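Local atomic coordinates of oligopeptide ABC transporter OppAIV (Borrelia burgdorferi B31, PDB entry 4GL8), a protein that probably binds oligopeptides outside the cytoplasmic membrane and delivers them to an ABC transporter for uptake. Residues W101-S106 and P186-E191; V234-I239 and S523-I528; T288-L293 and F490-L495. All coordinates share one frame; numbering follows the deposited sequence.

The three contacts are spread over a single large chain of the OppA type and none touches another. Contacts 1 and 2 are the nearer pair, with centres about 25 Å apart and nearest atoms about 12 Å apart. Contact 3 lies across the chain's centre from both, its centre about 41 Å from that of contact 1 and about 39 Å from that of contact 2. The chain closes contact 1 first; 234-239 and 523-528 then bracket everything that makes contact 3. Strand 238-242 and the strand pair of contact 3 reach the same extended system of strands, whereas contact 1 joins a loop to the start of a helix near the periphery.

Contact 1. Residues W101-S106 and P186-E191; sequences WSDGVS and PMHVIE
Two rings organise this contact, the indole of Trp101 and the imidazole of His188. Over the centre of the indole's six-membered ring sits CB of Pro186, 3.8 Å from the ring centroid and squarely over the face, a CH-pi contact; the pyrrolidine extends across that same face until its CD meets Trp101 CH2. The His188 ring is sandwiched: Val105 CG1 lies over one face, 3.8 Å from the centroid, and Val189 CG2, from the next residue along the helix, lies over the opposite face toward its rim. Val105 CG2 comes within 3.5 Å of His188 NE2. At the imidazole's edge come Trp101 CD1, 3.8 Å from His188 CE1, and the carboxylate of Asp103. The two aromatic rings meet obliquely, at 49°.

The polar link is a His-carboxylate hydrogen bond, His188 NE2 to Asp103 OD2, 2.6 Å long and almost straight at 177°. OD2 receives it on its syn lone pair and lies in the imidazole plane, so the bond and the two flanking methyl groups together restrict rotation of the ring. Asp103 belongs to a type I beta turn, Trp101 to Gly104, and its other oxygen takes a weak bond from Val105 N. Pro186 is the N-cap of helix 187-193, and its carbonyl accepts from both Val189 N and Ile190 N. The contact thus fastens the loop before helix 109-119 to the first turn of another helix. His188 reaches back to the loop with CG between its backbone N and carbonyl carbon (chi1 74°). Trp101 also packs on Ile107 and Ser206.

Contact 2. Residues V234-I239 and S523-I528; sequences VVLDSI and SEIKPI
Leu236 and Ile525 meet through water as well as directly, since no direct hydrogen bond joins the two segments. One water accepts from Leu236 N at 2.7 Å and lies within hydrogen-bonding distance of two carbonyls opposite, 2.8 Å from Ser523 O and 2.8 Å from Ile525 O. A second water accepts from Lys526 NZ at 2.7 Å and takes a weak bond from Val235 N; it too approaches Ile525 O, at 2.9 Å. The two waters thus bridge the backbones of the two segments.

In the fold, this places the chain's C-terminal tail against the entry to strand 238-242. The tail's own strand 526-527 pairs antiparallel with 509-510, and Trp509 there packs on both Leu236 and Ile525.

Apolar contact is made at three points. Leu236 CD1 rests on Ile525 CB at 3.9 Å, with CG2 of the same isoleucine close behind; the leucine is directed there with CG anti to its carbonyl carbon (chi1 -68°). Towards the chain end, Val235 CG1 touches the ring of Pro527 at CD, 4.1 Å away. At the other end Val234 sets both methyls against Ser523 CB, CG2 the nearer at 3.8 Å. The serine hydroxyl is engaged with Asn521 OD1, and Phe209 packs against Val234 and Ser523.

Contact 3. Residues T288-L293 and F490-L495; sequences TSFYSL and FPAVFL
Tyr291 and Val493 exchange two backbone hydrogen bonds, Tyr291 N to Val493 O at 2.8 Å and Val493 N to Tyr291 O at 3.0 Å. They form a hydrogen-bonded pair of an antiparallel beta ladder between strands 287-293 and 492-504, whose short segments run at 163°. A third bond, Leu495 N to Ser289 O, is also 3.0 Å long but more bent. Between these rungs Phe290 and Phe494 form a non-hydrogen-bonded pair, their CA atoms 4.2 Å apart. Strand 422-428 also pairs with 287-293, which makes 287-293 an inner strand here, with 422-428 on its other side.

On the sheet face of Tyr291 and Val493, the phenol slants across Leu495, with Tyr291 CD1 3.8 Å from Leu495 CD1. Ile389 of helix 380-397 packs on both of these side chains, so the helix lies over this face. Farther along, Leu293 CD1 meets Val493 CG2, and Leu293 CB lies close to Pro491 O, a carbonyl that accepts from Ser450 OG.

The other face carries Phe290, Phe494 and Ala492. The two phenylalanines lie side by side and point the same way, their planes inclined at 55°, with Phe494 CE1 over one face of the Phe290 ring. That ring takes its direction from CG standing between the backbone N and carbonyl carbon (chi1 61°). Phe290 CB itself is 3.7 Å from Phe494 CD1. The methyl of Ala492 lies over one face of the Phe494 ring, towards its rim, and also touches Phe290 CD1 at 3.8 Å.

Contact 1. Residues W101-S106 and P186-E191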
loop_
_atom_site.group_PDB
_atom_site.type_symbol
_atom_site.label_atom_id
_atom_site.label_comp_id
_atom_site.label_asym_id
_atom_site.label_seq_id
_atom_site.Cartn_x
_atom_site.Cartn_y
_atom_site.Cartn_z
ATOM N N TRP A 101 21.931 -15.258 1.997
ATOM C CA TRP A 101 21.271 -14.880 0.759
ATOM C C TRP A 101 21.340 -16.096 -0.203
ATOM O O TRP A 101 21.969 -17.111 0.089
ATOM C CB TRP A 101 21.955 -13.654 0.128
ATOM C CG TRP A 101 21.949 -12.400 0.957
ATOM C CD1 TRP A 101 22.997 -11.885 1.652
ATOM C CD2 TRP A 101 20.857 -11.505 1.170
ATOM N NE1 TRP A 101 22.633 -10.732 2.283
ATOM C CE2 TRP A 101 21.319 -10.475 2.008
ATOM C CE3 TRP A 101 19.538 -11.474 0.741
ATOM C CZ2 TRP A 101 20.507 -9.429 2.436
ATOM C CZ3 TRP A 101 18.727 -10.415 1.163
ATOM C CH2 TRP A 101 19.221 -9.410 2.000
ATOM N N SER A 102 20.707 -15.961 -1.357
ATOM C CA SER A 102 20.514 -17.062 -2.280
ATOM C C SER A 102 21.785 -17.438 -3.053
ATOM O O SER A 102 21.823 -18.469 -3.688
ATOM C CB SER A 102 19.369 -16.758 -3.241
ATOM O OG SER A 102 19.623 -15.569 -3.954
ATOM N N ASP A 103 22.804 -16.586 -2.993
ATOM C CA ASP A 103 24.143 -16.917 -3.457
ATOM C C ASP A 103 25.052 -17.431 -2.314
ATOM O O ASP A 103 26.257 -17.494 -2.487
ATOM C CB ASP A 103 24.778 -15.686 -4.100
ATOM C CG ASP A 103 24.929 -14.514 -3.122
ATOM O OD1 ASP A 103 24.394 -14.576 -2.010
ATOM O OD2 ASP A 103 25.571 -13.516 -3.465
ATOM N N GLY A 104 24.490 -17.768 -1.146
ATOM C CA GLY A 104 25.278 -18.294 -0.021
ATOM C C GLY A 104 26.042 -17.294 0.831
ATOM O O GLY A 104 26.637 -17.668 1.809
ATOM N N VAL A 105 26.025 -16.017 0.475
ATOM C CA VAL A 105 26.631 -14.973 1.301
ATOM C C VAL A 105 25.798 -14.776 2.586
ATOM O O VAL A 105 24.568 -14.649 2.531
ATOM C CB VAL A 105 26.767 -13.669 0.480
ATOM C CG1 VAL A 105 27.186 -12.480 1.344
ATOM C CG2 VAL A 105 27.770 -13.896 -0.656
ATOM N N SER A 106 26.464 -14.796 3.740
ATOM C CA SER A 106 25.790 -14.639 5.041
ATOM C C SER A 106 25.021 -13.313 5.219
ATOM O O SER A 106 25.488 -12.265 4.816
ATOM C CB SER A 106 26.809 -14.763 6.186
ATOM O OG SER A 106 27.128 -16.135 6.388
ATOM N N PRO A 186 20.350 -6.960 -0.391
ATOM C CA PRO A 186 21.738 -7.470 -0.426
ATOM C C PRO A 186 22.770 -6.462 -0.935
ATOM O O PRO A 186 22.979 -6.297 -2.165
ATOM C CB PRO A 186 21.652 -8.677 -1.360
ATOM C CG PRO A 186 20.464 -8.406 -2.226
ATOM C CD PRO A 186 19.486 -7.647 -1.361
ATOM N N MET A 187 23.454 -5.836 0.011
ATOM C CA MET A 187 24.317 -4.728 -0.325
ATOM C C MET A 187 25.531 -5.117 -1.146
ATOM O O MET A 187 25.954 -4.333 -1.961
ATOM C CB MET A 187 24.705 -3.923 0.910
ATOM C CG MET A 187 23.545 -3.032 1.388
ATOM S SD MET A 187 22.794 -2.004 0.102
ATOM C CE MET A 187 24.097 -0.824 -0.183
ATOM N N HIS A 188 26.052 -6.326 -0.968
ATOM C CA HIS A 188 27.179 -6.805 -1.793
ATOM C C HIS A 188 26.824 -6.835 -3.295
ATOM O O HIS A 188 27.662 -6.530 -4.167
ATOM C CB HIS A 188 27.747 -8.148 -1.253
ATOM C CG HIS A 188 26.884 -9.355 -1.508
ATOM N ND1 HIS A 188 25.751 -9.640 -0.775
ATOM C CD2 HIS A 188 27.035 -10.386 -2.378
ATOM C CE1 HIS A 188 25.229 -10.775 -1.197
ATOM N NE2 HIS A 188 26.004 -11.259 -2.150
ATOM N N VAL A 189 25.556 -7.121 -3.578
ATOM C CA VAL A 189 25.068 -7.261 -4.952
ATOM C C VAL A 189 24.665 -5.899 -5.534
ATOM O O VAL A 189 24.931 -5.611 -6.689
ATOM C CB VAL A 189 23.917 -8.284 -4.995
ATOM C CG1 VAL A 189 23.066 -8.134 -6.238
ATOM C CG2 VAL A 189 24.453 -9.704 -4.857
ATOM N N ILE A 190 24.054 -5.054 -4.722
ATOM C CA ILE A 190 23.759 -3.667 -5.112
ATOM C C ILE A 190 25.043 -2.887 -5.387
ATOM O O ILE A 190 25.171 -2.208 -6.398
ATOM C CB ILE A 190 22.943 -2.968 -4.010
ATOM C CG1 ILE A 190 21.555 -3.623 -3.933
ATOM C CG2 ILE A 190 22.871 -1.452 -4.255
ATOM C CD1 ILE A 190 20.743 -3.293 -2.710
ATOM N N GLU A 191 26.000 -2.998 -4.482
ATOM C CA GLU A 191 27.315 -2.374 -4.673
ATOM C C GLU A 191 27.927 -2.708 -6.037
ATOM O O GLU A 191 28.505 -1.872 -6.685
ATOM C CB GLU A 191 28.276 -2.896 -3.633
ATOM C CG GLU A 191 28.913 -1.813 -2.842
ATOM C CD GLU A 191 28.116 -1.519 -1.602
ATOM O OE1 GLU A 191 28.219 -2.325 -0.636
ATOM O OE2 GLU A 191 27.413 -0.480 -1.605
#

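Contact 2. Residues V234-I239 and S523-I528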
loop_
_atom_site.group_PDB
_atom_site.type_symbol
_atom_site.label_atom_id
_atom_site.label_comp_id
_atom_site.label_asym_id
_atom_site.label_seq_id
_atom_site.Cartn_x
_atom_site.Cartn_y
_atom_site.Cartn_z
ATOM N N VAL A 234 8.563 -25.511 1.714
ATOM C CA VAL A 234 8.174 -24.939 0.435
ATOM C C VAL A 234 8.070 -26.081 -0.581
ATOM O O VAL A 234 9.059 -26.702 -0.970
ATOM C CB VAL A 234 9.148 -23.841 -0.050
ATOM C CG1 VAL A 234 8.651 -23.222 -1.353
ATOM C CG2 VAL A 234 9.291 -22.765 1.001
ATOM N N VAL A 235 6.848 -26.372 -0.975
ATOM C CA VAL A 235 6.580 -27.461 -1.899
ATOM C C VAL A 235 6.587 -26.994 -3.367
ATOM O O VAL A 235 6.996 -27.738 -4.241
ATOM C CB VAL A 235 5.255 -28.147 -1.519
ATOM C CG1 VAL A 235 4.860 -29.171 -2.553
ATOM C CG2 VAL A 235 5.431 -28.843 -0.179
ATOM N N LEU A 236 6.126 -25.777 -3.637
ATOM C CA LEU A 236 6.084 -25.272 -5.027
ATOM C C LEU A 236 7.490 -25.112 -5.582
ATOM O O LEU A 236 8.382 -24.680 -4.879
ATOM C CB LEU A 236 5.326 -23.933 -5.141
ATOM C CG LEU A 236 3.812 -23.935 -4.897
ATOM C CD1 LEU A 236 3.276 -22.529 -4.771
ATOM C CD2 LEU A 236 3.115 -24.643 -6.042
ATOM N N ASP A 237 7.694 -25.486 -6.837
ATOM C CA ASP A 237 8.977 -25.224 -7.524
ATOM C C ASP A 237 8.972 -23.854 -8.169
ATOM O O ASP A 237 10.020 -23.243 -8.368
ATOM C CB ASP A 237 9.206 -26.255 -8.612
ATOM C CG ASP A 237 9.313 -27.656 -8.061
ATOM O OD1 ASP A 237 10.230 -27.906 -7.249
ATOM O OD2 ASP A 237 8.488 -28.508 -8.438
ATOM N N SER A 238 7.783 -23.381 -8.523
ATOM C CA SER A 238 7.670 -22.147 -9.247
ATOM C C SER A 238 6.343 -21.418 -9.049
ATOM O O SER A 238 5.275 -22.034 -8.895
ATOM C CB SER A 238 7.886 -22.396 -10.727
ATOM O OG SER A 238 7.886 -21.140 -11.380
ATOM N N ILE A 239 6.419 -20.091 -9.067
ATOM C CA ILE A 239 5.233 -19.266 -9.116
ATOM C C ILE A 239 5.338 -18.381 -10.330
ATOM O O ILE A 239 6.367 -17.755 -10.540
ATOM C CB ILE A 239 5.079 -18.412 -7.852
ATOM C CG1 ILE A 239 4.739 -19.308 -6.678
ATOM C CG2 ILE A 239 4.009 -17.341 -8.041
ATOM C CD1 ILE A 239 4.950 -18.600 -5.364
ATOM N N SER A 523 4.447 -19.273 -0.530
ATOM C CA SER A 523 5.270 -20.471 -0.288
ATOM C C SER A 523 4.584 -21.509 0.594
ATOM O O SER A 523 5.021 -22.654 0.620
ATOM C CB SER A 523 6.611 -20.132 0.345
ATOM O OG SER A 523 6.452 -19.920 1.728
ATOM N N GLU A 524 3.543 -21.099 1.329
ATOM C CA GLU A 524 2.770 -22.021 2.155
ATOM C C GLU A 524 1.694 -22.756 1.348
ATOM O O GLU A 524 0.964 -23.597 1.905
ATOM C CB GLU A 524 2.146 -21.279 3.338
ATOM C CG GLU A 524 3.212 -20.773 4.305
ATOM C CD GLU A 524 2.651 -20.238 5.613
ATOM O OE1 GLU A 524 1.398 -20.210 5.763
ATOM O OE2 GLU A 524 3.472 -19.833 6.484
ATOM N N ILE A 525 1.585 -22.461 0.047
ATOM C CA ILE A 525 0.634 -23.189 -0.787
ATOM C C ILE A 525 1.115 -24.626 -0.991
ATOM O O ILE A 525 2.312 -24.862 -1.228
ATOM C CB ILE A 525 0.372 -22.477 -2.127
ATOM C CG1 ILE A 525 -0.539 -21.264 -1.880
ATOM C CG2 ILE A 525 -0.281 -23.434 -3.123
ATOM C CD1 ILE A 525 -0.645 -20.294 -3.034
ATOM N N LYS A 526 0.186 -25.573 -0.854
ATOM C CA LYS A 526 0.431 -26.968 -1.157
ATOM C C LYS A 526 -0.732 -27.548 -1.972
ATOM O O LYS A 526 -1.860 -27.072 -1.864
ATOM C CB LYS A 526 0.570 -27.774 0.129
ATOM C CG LYS A 526 1.468 -27.143 1.182
ATOM C CD LYS A 526 1.639 -28.107 2.341
ATOM C CE LYS A 526 2.213 -27.453 3.580
ATOM N NZ LYS A 526 3.349 -26.527 3.285
ATOM N N PRO A 527 -0.469 -28.605 -2.771
ATOM C CA PRO A 527 -1.569 -29.334 -3.433
ATOM C C PRO A 527 -2.400 -30.097 -2.406
ATOM O O PRO A 527 -1.878 -30.395 -1.333
ATOM C CB PRO A 527 -0.830 -30.307 -4.356
ATOM C CG PRO A 527 0.461 -30.575 -3.653
ATOM C CD PRO A 527 0.830 -29.281 -2.969
ATOM N N ILE A 528 -3.665 -30.400 -2.716
ATOM C CA ILE A 528 -4.514 -31.140 -1.776
ATOM C C ILE A 528 -4.209 -32.654 -1.721
ATOM O O ILE A 528 -4.058 -33.323 -2.747
ATOM C CB ILE A 528 -6.033 -30.900 -2.011
ATOM C CG1 ILE A 528 -6.525 -31.495 -3.333
ATOM C CG2 ILE A 528 -6.378 -29.415 -1.967
ATOM C CD1 ILE A 528 -8.037 -31.709 -3.361
HETATM O O HOH W 1 4.174 -25.474 0.947
HETATM O O HOH W 2 4.996 -24.243 -1.700
#

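Contact 3. Residues T288-L293 and F490-L495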
loop_
_atom_site.group_PDB
_atom_site.type_symbol
_atom_site.label_atom_id
_atom_site.label_comp_id
_atom_site.label_asym_id
_atom_site.label_seq_id
_atom_site.Cartn_x
_atom_site.Cartn_y
_atom_site.Cartn_z
ATOM N N THR A 288 -8.383 1.819 1.447
ATOM C CA THR A 288 -9.396 2.803 1.147
ATOM C C THR A 288 -9.392 3.183 -0.323
ATOM O O THR A 288 -8.376 3.095 -1.010
ATOM C CB THR A 288 -9.226 4.120 1.964
ATOM O OG1 THR A 288 -7.989 4.771 1.657
ATOM C CG2 THR A 288 -9.318 3.864 3.488
ATOM N N SER A 289 -10.548 3.662 -0.771
ATOM C CA SER A 289 -10.699 4.306 -2.076
ATOM C C SER A 289 -11.048 5.789 -1.858
ATOM O O SER A 289 -11.957 6.127 -1.096
ATOM C CB SER A 289 -11.778 3.602 -2.902
ATOM O OG SER A 289 -12.220 4.415 -4.000
ATOM N N PHE A 290 -10.258 6.666 -2.459
ATOM C CA PHE A 290 -10.556 8.095 -2.481
ATOM C C PHE A 290 -10.042 8.707 -3.788
ATOM O O PHE A 290 -9.229 8.117 -4.447
ATOM C CB PHE A 290 -10.017 8.825 -1.243
ATOM C CG PHE A 290 -8.503 8.777 -1.062
ATOM C CD1 PHE A 290 -7.686 9.688 -1.694
ATOM C CD2 PHE A 290 -7.927 7.853 -0.202
ATOM C CE1 PHE A 290 -6.303 9.669 -1.507
ATOM C CE2 PHE A 290 -6.553 7.822 0.011
ATOM C CZ PHE A 290 -5.727 8.733 -0.662
ATOM N N TYR A 291 -10.573 9.865 -4.175
ATOM C CA TYR A 291 -10.053 10.591 -5.339
ATOM C C TYR A 291 -9.232 11.768 -4.839
ATOM O O TYR A 291 -9.743 12.588 -4.082
ATOM C CB TYR A 291 -11.223 11.054 -6.240
ATOM C CG TYR A 291 -11.631 10.045 -7.301
ATOM C CD1 TYR A 291 -11.574 8.683 -7.075
ATOM C CD2 TYR A 291 -12.066 10.476 -8.551
ATOM C CE1 TYR A 291 -11.912 7.773 -8.081
ATOM C CE2 TYR A 291 -12.429 9.585 -9.537
ATOM C CZ TYR A 291 -12.343 8.231 -9.305
ATOM O OH TYR A 291 -12.707 7.378 -10.331
ATOM N N SER A 292 -7.962 11.838 -5.225
ATOM C CA SER A 292 -7.114 12.969 -4.877
ATOM C C SER A 292 -7.368 14.152 -5.790
ATOM O O SER A 292 -7.817 13.987 -6.950
ATOM C CB SER A 292 -5.650 12.606 -5.015
ATOM O OG SER A 292 -5.283 11.477 -4.261
ATOM N N LEU A 293 -7.033 15.328 -5.255
ATOM C CA LEU A 293 -7.320 16.617 -5.871
ATOM C C LEU A 293 -6.044 17.446 -5.796
ATOM O O LEU A 293 -5.487 17.613 -4.728
ATOM C CB LEU A 293 -8.471 17.331 -5.160
ATOM C CG LEU A 293 -9.756 16.515 -5.038
ATOM C CD1 LEU A 293 -10.716 17.166 -4.068
ATOM C CD2 LEU A 293 -10.451 16.278 -6.361
ATOM N N PHE A 490 -11.510 18.783 3.215
ATOM C CA PHE A 490 -11.777 17.952 2.053
ATOM C C PHE A 490 -10.617 17.943 1.026
ATOM O O PHE A 490 -10.827 18.253 -0.149
ATOM C CB PHE A 490 -13.073 18.403 1.355
ATOM C CG PHE A 490 -14.316 18.218 2.188
ATOM C CD1 PHE A 490 -15.097 17.071 2.052
ATOM C CD2 PHE A 490 -14.691 19.168 3.118
ATOM C CE1 PHE A 490 -16.238 16.884 2.823
ATOM C CE2 PHE A 490 -15.826 18.989 3.894
ATOM C CZ PHE A 490 -16.607 17.833 3.747
ATOM N N PRO A 491 -9.394 17.602 1.459
ATOM C CA PRO A 491 -8.327 17.468 0.470
ATOM C C PRO A 491 -8.584 16.390 -0.570
ATOM O O PRO A 491 -8.036 16.435 -1.676
ATOM C CB PRO A 491 -7.090 17.073 1.315
ATOM C CG PRO A 491 -7.637 16.488 2.555
ATOM C CD PRO A 491 -8.943 17.223 2.810
ATOM N N ALA A 492 -9.403 15.410 -0.215
ATOM C CA ALA A 492 -9.774 14.379 -1.135
ATOM C C ALA A 492 -11.273 14.078 -1.004
ATOM O O ALA A 492 -11.933 14.439 -0.030
ATOM C CB ALA A 492 -8.938 13.136 -0.855
ATOM N N VAL A 493 -11.793 13.432 -2.028
ATOM C CA VAL A 493 -13.121 12.859 -2.020
ATOM C C VAL A 493 -12.974 11.428 -1.529
ATOM O O VAL A 493 -12.564 10.553 -2.263
ATOM C CB VAL A 493 -13.726 12.919 -3.422
ATOM C CG1 VAL A 493 -15.110 12.307 -3.440
ATOM C CG2 VAL A 493 -13.754 14.364 -3.891
ATOM N N PHE A 494 -13.245 11.214 -0.251
ATOM C CA PHE A 494 -13.148 9.896 0.351
ATOM C C PHE A 494 -14.417 9.115 0.027
ATOM O O PHE A 494 -15.538 9.615 0.216
ATOM C CB PHE A 494 -12.962 10.017 1.865
ATOM C CG PHE A 494 -11.702 10.730 2.254
ATOM C CD1 PHE A 494 -10.497 10.071 2.243
ATOM C CD2 PHE A 494 -11.723 12.067 2.614
ATOM C CE1 PHE A 494 -9.328 10.736 2.599
ATOM C CE2 PHE A 494 -10.570 12.735 2.984
ATOM C CZ PHE A 494 -9.364 12.080 2.957
ATOM N N LEU A 495 -14.233 7.884 -0.421
ATOM C CA LEU A 495 -15.315 7.110 -0.999
ATOM C C LEU A 495 -15.721 5.853 -0.235
ATOM O O LEU A 495 -16.895 5.654 0.057
ATOM C CB LEU A 495 -14.945 6.719 -2.435
ATOM C CG LEU A 495 -14.875 7.885 -3.430
ATOM C CD1 LEU A 495 -14.272 7.434 -4.740
ATOM C CD2 LEU A 495 -16.242 8.457 -3.678
#